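PDB 4RY8: periplasmic binding protein from Thermotoga lettingae TMO, which binds 5-methylthioribose between its two lobes and probably serves as the periplasmic solute-binding component of a transporter for this sugar. Local coordinates for residues I125-F133 / Q224-V232; A209-M217 / M239-W247. All coordinates share one frame; numbering follows the deposited sequence.

Both interactions lie in the same lobe of the periplasmic binding protein fold, their centres about 13 Å apart, and they share the sheet built around strand 226-230. Interaction 1 sets helix 118-132 against this strand; interaction 2 joins helix 206-219, which leads into the strand, to the end of helix 234-240 and the turn that runs into the neighbouring parallel strand 247-252. The segments alternate along the chain, 125-133, 209-217, 224-232 and 239-247. Tyr228 and Ser229 project to different sides of the strand: Tyr228 meets helix 118-132, while Ser229 packs on Ala209 and bonds to Trp247 of interaction 2. Three residues on from Tyr228, Asp231 hydrogen-bonds the bound 5-methylthioribose.

Interaction 1 (I125-F133 / Q224-V232); sequences ISKQLAVDF and QFKVYSVDV. With SR1 (5-S-methyl-5-thio-alpha-D-ribofuranose), chain G.
Helix 118-132 packs on strand 226-230 in one alpha/beta lobe of the periplasmic binding protein, nearly antiparallel at 163° and with the axes 8.5 Å apart. Tyr228, pointing from the strand to the helix, is the centre of the contact. Leu129 CA lies over one face of its ring, 3.8 Å from the centroid and 16° off the normal, a CH-pi contact in which the flat ring lets the helix backbone come close. Leu129 CG rests 3.8 Å from Tyr228 CD1, so the leucine lays its branch on the same ring. At the far end Tyr228 OH donates a 2.7 Å hydrogen bond to Asp132 OD2, using that oxygen's anti lone pair, the carboxylate turned well out of the ring plane. Aspartate suits the last helical turn, where its short side chain reaches the phenol at the exposed margin of the contact. Ile125, its CG1 anti to the backbone N (chi1 -168°), sends CD1 to the root of the tyrosine, 3.7 Å from Tyr228 CB. Phe133, just past the helix, brings CZ within 4.0 Å of Lys226 CB, which lies at the edge of its ring. A leucine in place of Tyr228 would probably leave Asp132 without its phenol donor and open a gap under Leu129. Further along the same segment, Asp231 OD1 and OD2 accept hydrogen bonds from O2 and O3 of 5-methylthioribose, 2.7 and 2.5 Å long, so that one carboxylate grips two neighbouring hydroxyls, while the backbone N of Asp206 also holds OD2; Asp103, Arg153, Gln116 and His79 add to the polar grip on the sugar. Around the contact, Ile125 and Leu129 also pack on Leu202 of strand 200-203, Tyr228 touches Val248 of strand 247-252, and Val227 faces helix 206-219.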
loop_
_atom_site.group_PDB
_atom_site.type_symbol
_atom_site.label_atom_id
_atom_site.label_comp_id
_atom_site.label_asym_id
_atom_site.label_seq_id
_atom_site.Cartn_x
_atom_site.Cartn_y
_atom_site.Cartn_z
ATOM N N ILE C 125 -4.418 4.808 -5.316
ATOM C CA ILE C 125 -5.344 5.480 -6.237
ATOM C C ILE C 125 -6.327 4.476 -6.788
ATOM O O ILE C 125 -7.506 4.817 -6.941
ATOM C CB ILE C 125 -4.650 6.327 -7.348
ATOM C CG1 ILE C 125 -5.672 7.207 -8.051
ATOM C CG2 ILE C 125 -3.948 5.375 -8.377
ATOM C CD1 ILE C 125 -6.267 8.368 -7.266
ATOM N N SER C 126 -5.861 3.265 -7.154
ATOM C CA SER C 126 -6.786 2.264 -7.700
ATOM C C SER C 126 -7.888 1.830 -6.692
ATOM O O SER C 126 -9.060 1.727 -7.075
ATOM C CB SER C 126 -6.038 1.014 -8.341
ATOM O OG SER C 126 -4.959 1.418 -9.148
ATOM N N LYS C 127 -7.519 1.588 -5.434
ATOM C CA LYS C 127 -8.477 1.317 -4.343
ATOM C C LYS C 127 -9.447 2.479 -4.107
ATOM O O LYS C 127 -10.605 2.229 -3.820
ATOM C CB LYS C 127 -7.789 1.051 -3.003
ATOM C CG LYS C 127 -8.757 1.258 -1.824
ATOM C CD LYS C 127 -8.157 0.992 -0.478
ATOM C CE LYS C 127 -7.473 2.188 0.101
ATOM N NZ LYS C 127 -6.619 1.801 1.252
ATOM N N GLN C 128 -8.978 3.720 -4.251
ATOM C CA GLN C 128 -9.849 4.900 -4.018
ATOM C C GLN C 128 -10.980 4.884 -5.066
ATOM O O GLN C 128 -12.134 5.089 -4.757
ATOM C CB GLN C 128 -9.036 6.167 -4.154
ATOM C CG GLN C 128 -9.787 7.443 -3.855
ATOM C CD GLN C 128 -9.956 7.612 -2.393
ATOM O OE1 GLN C 128 -9.616 6.709 -1.622
ATOM N NE2 GLN C 128 -10.449 8.771 -1.986
ATOM N N LEU C 129 -10.632 4.565 -6.320
ATOM C CA LEU C 129 -11.627 4.446 -7.342
ATOM C C LEU C 129 -12.610 3.300 -6.963
ATOM O O LEU C 129 -13.823 3.460 -7.072
ATOM C CB LEU C 129 -10.949 4.180 -8.717
ATOM C CG LEU C 129 -11.861 4.104 -9.953
ATOM C CD1 LEU C 129 -11.040 4.226 -11.223
ATOM C CD2 LEU C 129 -12.648 2.817 -10.003
ATOM N N ALA C 130 -12.084 2.143 -6.568
ATOM C CA ALA C 130 -12.891 0.951 -6.291
ATOM C C ALA C 130 -13.900 1.177 -5.222
ATOM O O ALA C 130 -15.057 0.930 -5.402
ATOM C CB ALA C 130 -11.975 -0.201 -5.913
ATOM N N VAL C 131 -13.428 1.678 -4.101
ATOM C CA VAL C 131 -14.278 2.051 -2.996
ATOM C C VAL C 131 -15.322 3.177 -3.332
ATOM O O VAL C 131 -16.487 3.097 -2.910
ATOM C CB VAL C 131 -13.383 2.439 -1.785
ATOM C CG1 VAL C 131 -14.198 3.070 -0.665
ATOM C CG2 VAL C 131 -12.654 1.209 -1.297
ATOM N N ASP C 132 -14.917 4.233 -4.025
ATOM C CA ASP C 132 -15.867 5.250 -4.418
ATOM C C ASP C 132 -16.992 4.720 -5.249
ATOM O O ASP C 132 -18.092 5.232 -5.189
ATOM C CB ASP C 132 -15.175 6.357 -5.209
ATOM C CG ASP C 132 -14.499 7.384 -4.310
ATOM O OD1 ASP C 132 -14.468 7.173 -3.075
ATOM O OD2 ASP C 132 -14.004 8.391 -4.864
ATOM N N PHE C 133 -16.718 3.715 -6.072
ATOM C CA PHE C 133 -17.744 3.091 -6.870
ATOM C C PHE C 133 -18.357 1.821 -6.237
ATOM O O PHE C 133 -19.079 1.087 -6.918
ATOM C CB PHE C 133 -17.129 2.773 -8.264
ATOM C CG PHE C 133 -17.079 3.957 -9.168
ATOM C CD1 PHE C 133 -16.021 4.847 -9.111
ATOM C CD2 PHE C 133 -18.117 4.201 -10.079
ATOM C CE1 PHE C 133 -15.976 5.945 -9.945
ATOM C CE2 PHE C 133 -18.076 5.281 -10.914
ATOM C CZ PHE C 133 -17.012 6.169 -10.844
ATOM N N GLN C 224 -20.937 12.605 -15.739
ATOM C CA GLN C 224 -20.957 11.186 -16.098
ATOM C C GLN C 224 -19.617 10.486 -15.810
ATOM O O GLN C 224 -19.483 9.275 -16.013
ATOM C CB GLN C 224 -21.252 11.020 -17.587
ATOM C CG GLN C 224 -22.530 11.703 -18.062
ATOM C CD GLN C 224 -22.717 11.604 -19.569
ATOM O OE1 GLN C 224 -22.227 10.669 -20.214
ATOM N NE2 GLN C 224 -23.423 12.577 -20.143
ATOM N N PHE C 225 -18.627 11.247 -15.344
ATOM C CA PHE C 225 -17.294 10.726 -15.098
ATOM C C PHE C 225 -16.714 11.138 -13.757
ATOM O O PHE C 225 -17.052 12.191 -13.195
ATOM C CB PHE C 225 -16.355 11.205 -16.199
ATOM C CG PHE C 225 -16.440 10.398 -17.456
ATOM C CD1 PHE C 225 -15.734 9.209 -17.574
ATOM C CD2 PHE C 225 -17.213 10.819 -18.526
ATOM C CE1 PHE C 225 -15.808 8.442 -18.722
ATOM C CE2 PHE C 225 -17.286 10.039 -19.685
ATOM C CZ PHE C 225 -16.600 8.860 -19.775
ATOM N N LYS C 226 -15.830 10.282 -13.255
ATOM C CA LYS C 226 -14.992 10.620 -12.118
ATOM C C LYS C 226 -13.577 10.221 -12.481
ATOM O O LYS C 226 -13.369 9.151 -13.015
ATOM C CB LYS C 226 -15.495 9.905 -10.864
ATOM C CG LYS C 226 -16.766 10.523 -10.304
ATOM C CD LYS C 226 -16.899 10.176 -8.838
ATOM C CE LYS C 226 -18.294 10.460 -8.319
ATOM N NZ LYS C 226 -18.335 10.178 -6.854
ATOM N N VAL C 227 -12.627 11.117 -12.268
ATOM C CA VAL C 227 -11.257 10.911 -12.689
ATOM C C VAL C 227 -10.338 10.797 -11.496
ATOM O O VAL C 227 -10.424 11.589 -10.588
ATOM C CB VAL C 227 -10.760 12.039 -13.617
ATOM C CG1 VAL C 227 -9.353 11.697 -14.155
ATOM C CG2 VAL C 227 -11.754 12.248 -14.757
ATOM N N TYR C 228 -9.497 9.767 -11.522
ATOM C CA TYR C 228 -8.516 9.441 -10.490
ATOM C C TYR C 228 -7.155 9.489 -11.179
ATOM O O TYR C 228 -6.989 8.907 -12.260
ATOM C CB TYR C 228 -8.797 8.030 -9.900
ATOM C CG TYR C 228 -10.186 7.987 -9.249
ATOM C CD1 TYR C 228 -11.345 7.887 -10.030
ATOM C CD2 TYR C 228 -10.353 8.122 -7.876
ATOM C CE1 TYR C 228 -12.608 7.885 -9.463
ATOM C CE2 TYR C 228 -11.625 8.129 -7.317
ATOM C CZ TYR C 228 -12.732 8.024 -8.104
ATOM O OH TYR C 228 -13.975 8.034 -7.574
ATOM N N SER C 229 -6.191 10.186 -10.575
ATOM C CA SER C 229 -4.856 10.292 -11.155
ATOM C C SER C 229 -3.729 10.098 -10.137
ATOM O O SER C 229 -3.937 9.811 -8.964
ATOM C CB SER C 229 -4.709 11.647 -11.820
ATOM O OG SER C 229 -4.701 12.630 -10.767
ATOM N N VAL C 230 -2.526 10.227 -10.645
ATOM C CA VAL C 230 -1.362 10.348 -9.863
ATOM C C VAL C 230 -0.759 11.729 -10.132
ATOM O O VAL C 230 -0.932 12.301 -11.226
ATOM C CB VAL C 230 -0.385 9.218 -10.275
ATOM C CG1 VAL C 230 0.902 9.265 -9.527
ATOM C CG2 VAL C 230 -1.029 7.892 -10.026
ATOM N N ASP C 231 0.048 12.184 -9.177
ATOM C CA ASP C 231 0.817 13.425 -9.231
ATOM C C ASP C 231 -0.054 14.599 -8.806
ATOM O O ASP C 231 -1.262 14.576 -8.933
ATOM C CB ASP C 231 1.508 13.743 -10.573
ATOM C CG ASP C 231 2.385 12.605 -11.059
ATOM O OD1 ASP C 231 3.140 12.058 -10.234
ATOM O OD2 ASP C 231 2.308 12.247 -12.269
ATOM N N VAL C 232 0.609 15.594 -8.247
ATOM C CA VAL C 232 -0.067 16.839 -7.883
ATOM C C VAL C 232 0.896 17.997 -8.191
ATOM O O VAL C 232 2.138 17.896 -7.998
ATOM C CB VAL C 232 -0.574 16.774 -6.434
ATOM C CG1 VAL C 232 0.591 16.629 -5.464
ATOM C CG2 VAL C 232 -1.467 17.971 -6.102
HETATM C CS SR1 G . 6.408 9.127 -18.143
HETATM S S SR1 G . 6.700 8.523 -16.496
HETATM C C5 SR1 G . 5.690 9.791 -15.692
HETATM C C4 SR1 G . 5.685 9.616 -14.175
HETATM O O4 SR1 G . 7.014 9.674 -13.771
HETATM C C1 SR1 G . 7.166 10.450 -12.566
HETATM O O1 SR1 G . 7.628 9.592 -11.578
HETATM C C2 SR1 G . 5.822 11.040 -12.170
HETATM O O2 SR1 G . 5.217 10.561 -10.938
HETATM C C3 SR1 G . 4.973 10.703 -13.379
HETATM O O3 SR1 G . 3.680 10.270 -12.979
#

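Interaction 2 (A209-M217 / M239-W247); sequences AKGAVRAIM and MMIQQNSPW
The sulfur of Met239 meets two basic side chains on one side, 3.4 Å from Lys210 CD and 3.7 Å from Arg214 NH2, in a contact that has no hydrogen bond between its segments. Here, in the alpha/beta fold of the lobe, helix 206-219 packs against the end of helix 234-240 and the type II turn Gln242 to Ser245 that leads into strand 247-252. A flexible thioether suits the spot: with its chain bent at chi3 (55°), Met239 turns its methyl back toward Val213, CE lying 4.0 Å from CG1. The lysine chain folds as well, crossing the methionine at about a right angle, and its NZ pairs with Glu207, leaving the aliphatic part to the sulfur and to the edge of Trp247.

Val213 carries the middle of the helix face, its two methyls dividing the work: CG1 meets Met239 and Pro246, while CG2 approaches Trp247. Small Ala209 lets the indole come near the helix; its CB sits above the rim of the indole, 3.7 Å from Trp247 CZ2, with Met240 CG near the rim on the opposite side. Trp247 NE1, though buried, is satisfied by Ser229 OG of strand 226-230. Further along the helix, the rigid ring of Pro246 fits against Ile216, whose CG2 is 3.7 Å from Pro246 CG, and against the CG of Met217. The turn is tied to the strand by an ST turn, in which Ser245 OG accepts from Trp247 N at 3.0 Å with an angle of 158°.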
loop_
_atom_site.group_PDB
_atom_site.type_symbol
_atom_site.label_atom_id
_atom_site.label_comp_id
_atom_site.label_asym_id
_atom_site.label_seq_id
_atom_site.Cartn_x
_atom_site.Cartn_y
_atom_site.Cartn_z
ATOM N N ALA C 209 -3.932 12.583 -17.091
ATOM C CA ALA C 209 -5.168 13.045 -16.424
ATOM C C ALA C 209 -5.683 14.368 -17.016
ATOM O O ALA C 209 -6.857 14.505 -17.296
ATOM C CB ALA C 209 -4.936 13.185 -14.914
ATOM N N LYS C 210 -4.785 15.324 -17.235
ATOM C CA LYS C 210 -5.142 16.660 -17.719
ATOM C C LYS C 210 -5.810 16.554 -19.060
ATOM O O LYS C 210 -6.832 17.138 -19.301
ATOM C CB LYS C 210 -3.891 17.548 -17.819
ATOM C CG LYS C 210 -3.064 17.596 -16.537
ATOM C CD LYS C 210 -3.071 18.912 -15.821
ATOM C CE LYS C 210 -2.042 19.855 -16.398
ATOM N NZ LYS C 210 -0.633 19.372 -16.436
ATOM N N GLY C 211 -5.245 15.744 -19.945
ATOM C CA GLY C 211 -5.895 15.500 -21.223
ATOM C C GLY C 211 -7.262 14.918 -21.109
ATOM O O GLY C 211 -8.190 15.371 -21.800
ATOM N N ALA C 212 -7.403 13.923 -20.243
ATOM C CA ALA C 212 -8.668 13.215 -20.044
ATOM C C ALA C 212 -9.762 14.132 -19.513
ATOM O O ALA C 212 -10.889 14.127 -20.019
ATOM C CB ALA C 212 -8.478 12.039 -19.107
ATOM N N VAL C 213 -9.400 14.957 -18.534
ATOM C CA VAL C 213 -10.349 15.897 -17.930
ATOM C C VAL C 213 -10.807 16.949 -18.901
ATOM O O VAL C 213 -11.990 17.293 -18.924
ATOM C CB VAL C 213 -9.714 16.572 -16.685
ATOM C CG1 VAL C 213 -10.608 17.672 -16.114
ATOM C CG2 VAL C 213 -9.440 15.521 -15.615
ATOM N N ARG C 214 -9.886 17.499 -19.702
ATOM C CA ARG C 214 -10.260 18.489 -20.674
ATOM C C ARG C 214 -11.183 17.881 -21.740
ATOM O O ARG C 214 -12.113 18.507 -22.159
ATOM C CB ARG C 214 -9.034 19.104 -21.321
ATOM C CG ARG C 214 -8.130 19.833 -20.383
ATOM C CD ARG C 214 -6.905 20.315 -21.103
ATOM N NE ARG C 214 -6.020 20.936 -20.131
ATOM C CZ ARG C 214 -4.699 20.799 -20.090
ATOM N NH1 ARG C 214 -4.044 20.031 -20.971
ATOM N NH2 ARG C 214 -4.031 21.426 -19.126
ATOM N N ALA C 215 -10.913 16.647 -22.161
ATOM C CA ALA C 215 -11.798 15.961 -23.093
ATOM C C ALA C 215 -13.222 15.850 -22.530
ATOM O O ALA C 215 -14.201 16.155 -23.214
ATOM C CB ALA C 215 -11.246 14.580 -23.413
ATOM N N ILE C 216 -13.303 15.436 -21.271
ATOM C CA ILE C 216 -14.573 15.304 -20.535
ATOM C C ILE C 216 -15.327 16.647 -20.440
ATOM O O ILE C 216 -16.543 16.729 -20.684
ATOM C CB ILE C 216 -14.346 14.714 -19.119
ATOM C CG1 ILE C 216 -13.987 13.238 -19.252
ATOM C CG2 ILE C 216 -15.603 14.860 -18.256
ATOM C CD1 ILE C 216 -13.253 12.683 -18.070
ATOM N N MET C 217 -14.609 17.705 -20.110
ATOM C CA MET C 217 -15.279 18.971 -19.907
ATOM C C MET C 217 -15.734 19.532 -21.256
ATOM O O MET C 217 -16.837 20.063 -21.367
ATOM C CB MET C 217 -14.381 19.926 -19.142
ATOM C CG MET C 217 -14.113 19.425 -17.723
ATOM S SD MET C 217 -13.141 20.576 -16.732
ATOM C CE MET C 217 -11.752 20.938 -17.781
ATOM N N MET C 239 -6.990 22.857 -11.776
ATOM C CA MET C 239 -7.932 22.120 -12.541
ATOM C C MET C 239 -8.876 21.225 -11.698
ATOM O O MET C 239 -9.985 20.921 -12.152
ATOM C CB MET C 239 -7.182 21.267 -13.567
ATOM C CG MET C 239 -6.493 22.023 -14.697
ATOM S SD MET C 239 -5.807 20.860 -15.924
ATOM C CE MET C 239 -7.283 19.945 -16.299
ATOM N N MET C 240 -8.441 20.774 -10.515
ATOM C CA MET C 240 -9.294 19.970 -9.628
ATOM C C MET C 240 -10.374 20.838 -8.965
ATOM O O MET C 240 -11.498 20.405 -8.779
ATOM C CB MET C 240 -8.470 19.251 -8.547
ATOM C CG MET C 240 -7.623 18.067 -9.084
ATOM S SD MET C 240 -6.472 17.234 -7.951
ATOM C CE MET C 240 -7.662 16.267 -7.014
ATOM N N ILE C 241 -10.049 22.060 -8.648
ATOM C CA ILE C 241 -10.993 22.862 -7.847
ATOM C C ILE C 241 -12.044 23.602 -8.666
ATOM O O ILE C 241 -12.911 24.276 -8.106
ATOM C CB ILE C 241 -10.258 23.821 -6.885
ATOM C CG1 ILE C 241 -9.536 24.937 -7.651
ATOM C CG2 ILE C 241 -9.303 23.008 -6.022
ATOM C CD1 ILE C 241 -8.890 25.960 -6.746
ATOM N N GLN C 242 -11.962 23.489 -9.987
ATOM C CA GLN C 242 -12.981 24.060 -10.887
ATOM C C GLN C 242 -14.363 23.512 -10.559
ATOM O O GLN C 242 -14.522 22.321 -10.214
ATOM C CB GLN C 242 -12.688 23.689 -12.353
ATOM C CG GLN C 242 -11.480 24.353 -12.996
ATOM C CD GLN C 242 -11.298 23.945 -14.457
ATOM O OE1 GLN C 242 -12.054 23.132 -14.997
ATOM N NE2 GLN C 242 -10.289 24.512 -15.100
ATOM N N GLN C 243 -15.363 24.377 -10.690
ATOM C CA GLN C 243 -16.745 23.964 -10.576
ATOM C C GLN C 243 -17.045 22.806 -11.550
ATOM O O GLN C 243 -16.607 22.798 -12.708
ATOM C CB GLN C 243 -17.671 25.169 -10.842
ATOM C CG GLN C 243 -19.059 25.031 -10.238
ATOM C CD GLN C 243 -20.133 25.763 -11.033
ATOM O OE1 GLN C 243 -19.841 26.605 -11.889
ATOM N NE2 GLN C 243 -21.388 25.435 -10.753
ATOM N N ASN C 244 -17.781 21.826 -11.050
ATOM C CA ASN C 244 -18.185 20.666 -11.806
ATOM C C ASN C 244 -17.013 19.815 -12.288
ATOM O O ASN C 244 -17.243 18.917 -13.080
ATOM C CB ASN C 244 -19.036 21.050 -13.031
ATOM C CG ASN C 244 -20.234 21.897 -12.666
ATOM O OD1 ASN C 244 -20.090 23.064 -12.310
ATOM N ND2 ASN C 244 -21.428 21.322 -12.775
ATOM N N SER C 245 -15.782 20.077 -11.834
ATOM C CA SER C 245 -14.649 19.223 -12.240
ATOM C C SER C 245 -14.966 17.750 -12.004
ATOM O O SER C 245 -15.424 17.377 -10.944
ATOM C CB SER C 245 -13.370 19.577 -11.489
ATOM O OG SER C 245 -12.308 18.715 -11.910
ATOM N N PRO C 246 -14.710 16.893 -12.996
ATOM C CA PRO C 246 -14.797 15.460 -12.739
ATOM C C PRO C 246 -13.538 14.903 -12.044
ATOM O O PRO C 246 -13.491 13.713 -11.724
ATOM C CB PRO C 246 -14.904 14.867 -14.146
ATOM C CG PRO C 246 -14.071 15.799 -14.974
ATOM C CD PRO C 246 -14.348 17.186 -14.386
ATOM N N TRP C 247 -12.533 15.746 -11.805
ATOM C CA TRP C 247 -11.272 15.263 -11.235
ATOM C C TRP C 247 -11.388 15.149 -9.721
ATOM O O TRP C 247 -11.311 16.163 -9.012
ATOM C CB TRP C 247 -10.139 16.191 -11.644
ATOM C CG TRP C 247 -8.728 15.588 -11.513
ATOM C CD1 TRP C 247 -8.354 14.469 -10.839
ATOM C CD2 TRP C 247 -7.540 16.160 -12.037
ATOM N NE1 TRP C 247 -6.988 14.280 -10.953
ATOM C CE2 TRP C 247 -6.472 15.303 -11.703
ATOM C CE3 TRP C 247 -7.279 17.292 -12.813
ATOM C CZ2 TRP C 247 -5.173 15.588 -12.046
ATOM C CZ3 TRP C 247 -5.967 17.538 -13.207
ATOM C CH2 TRP C 247 -4.942 16.704 -12.816
#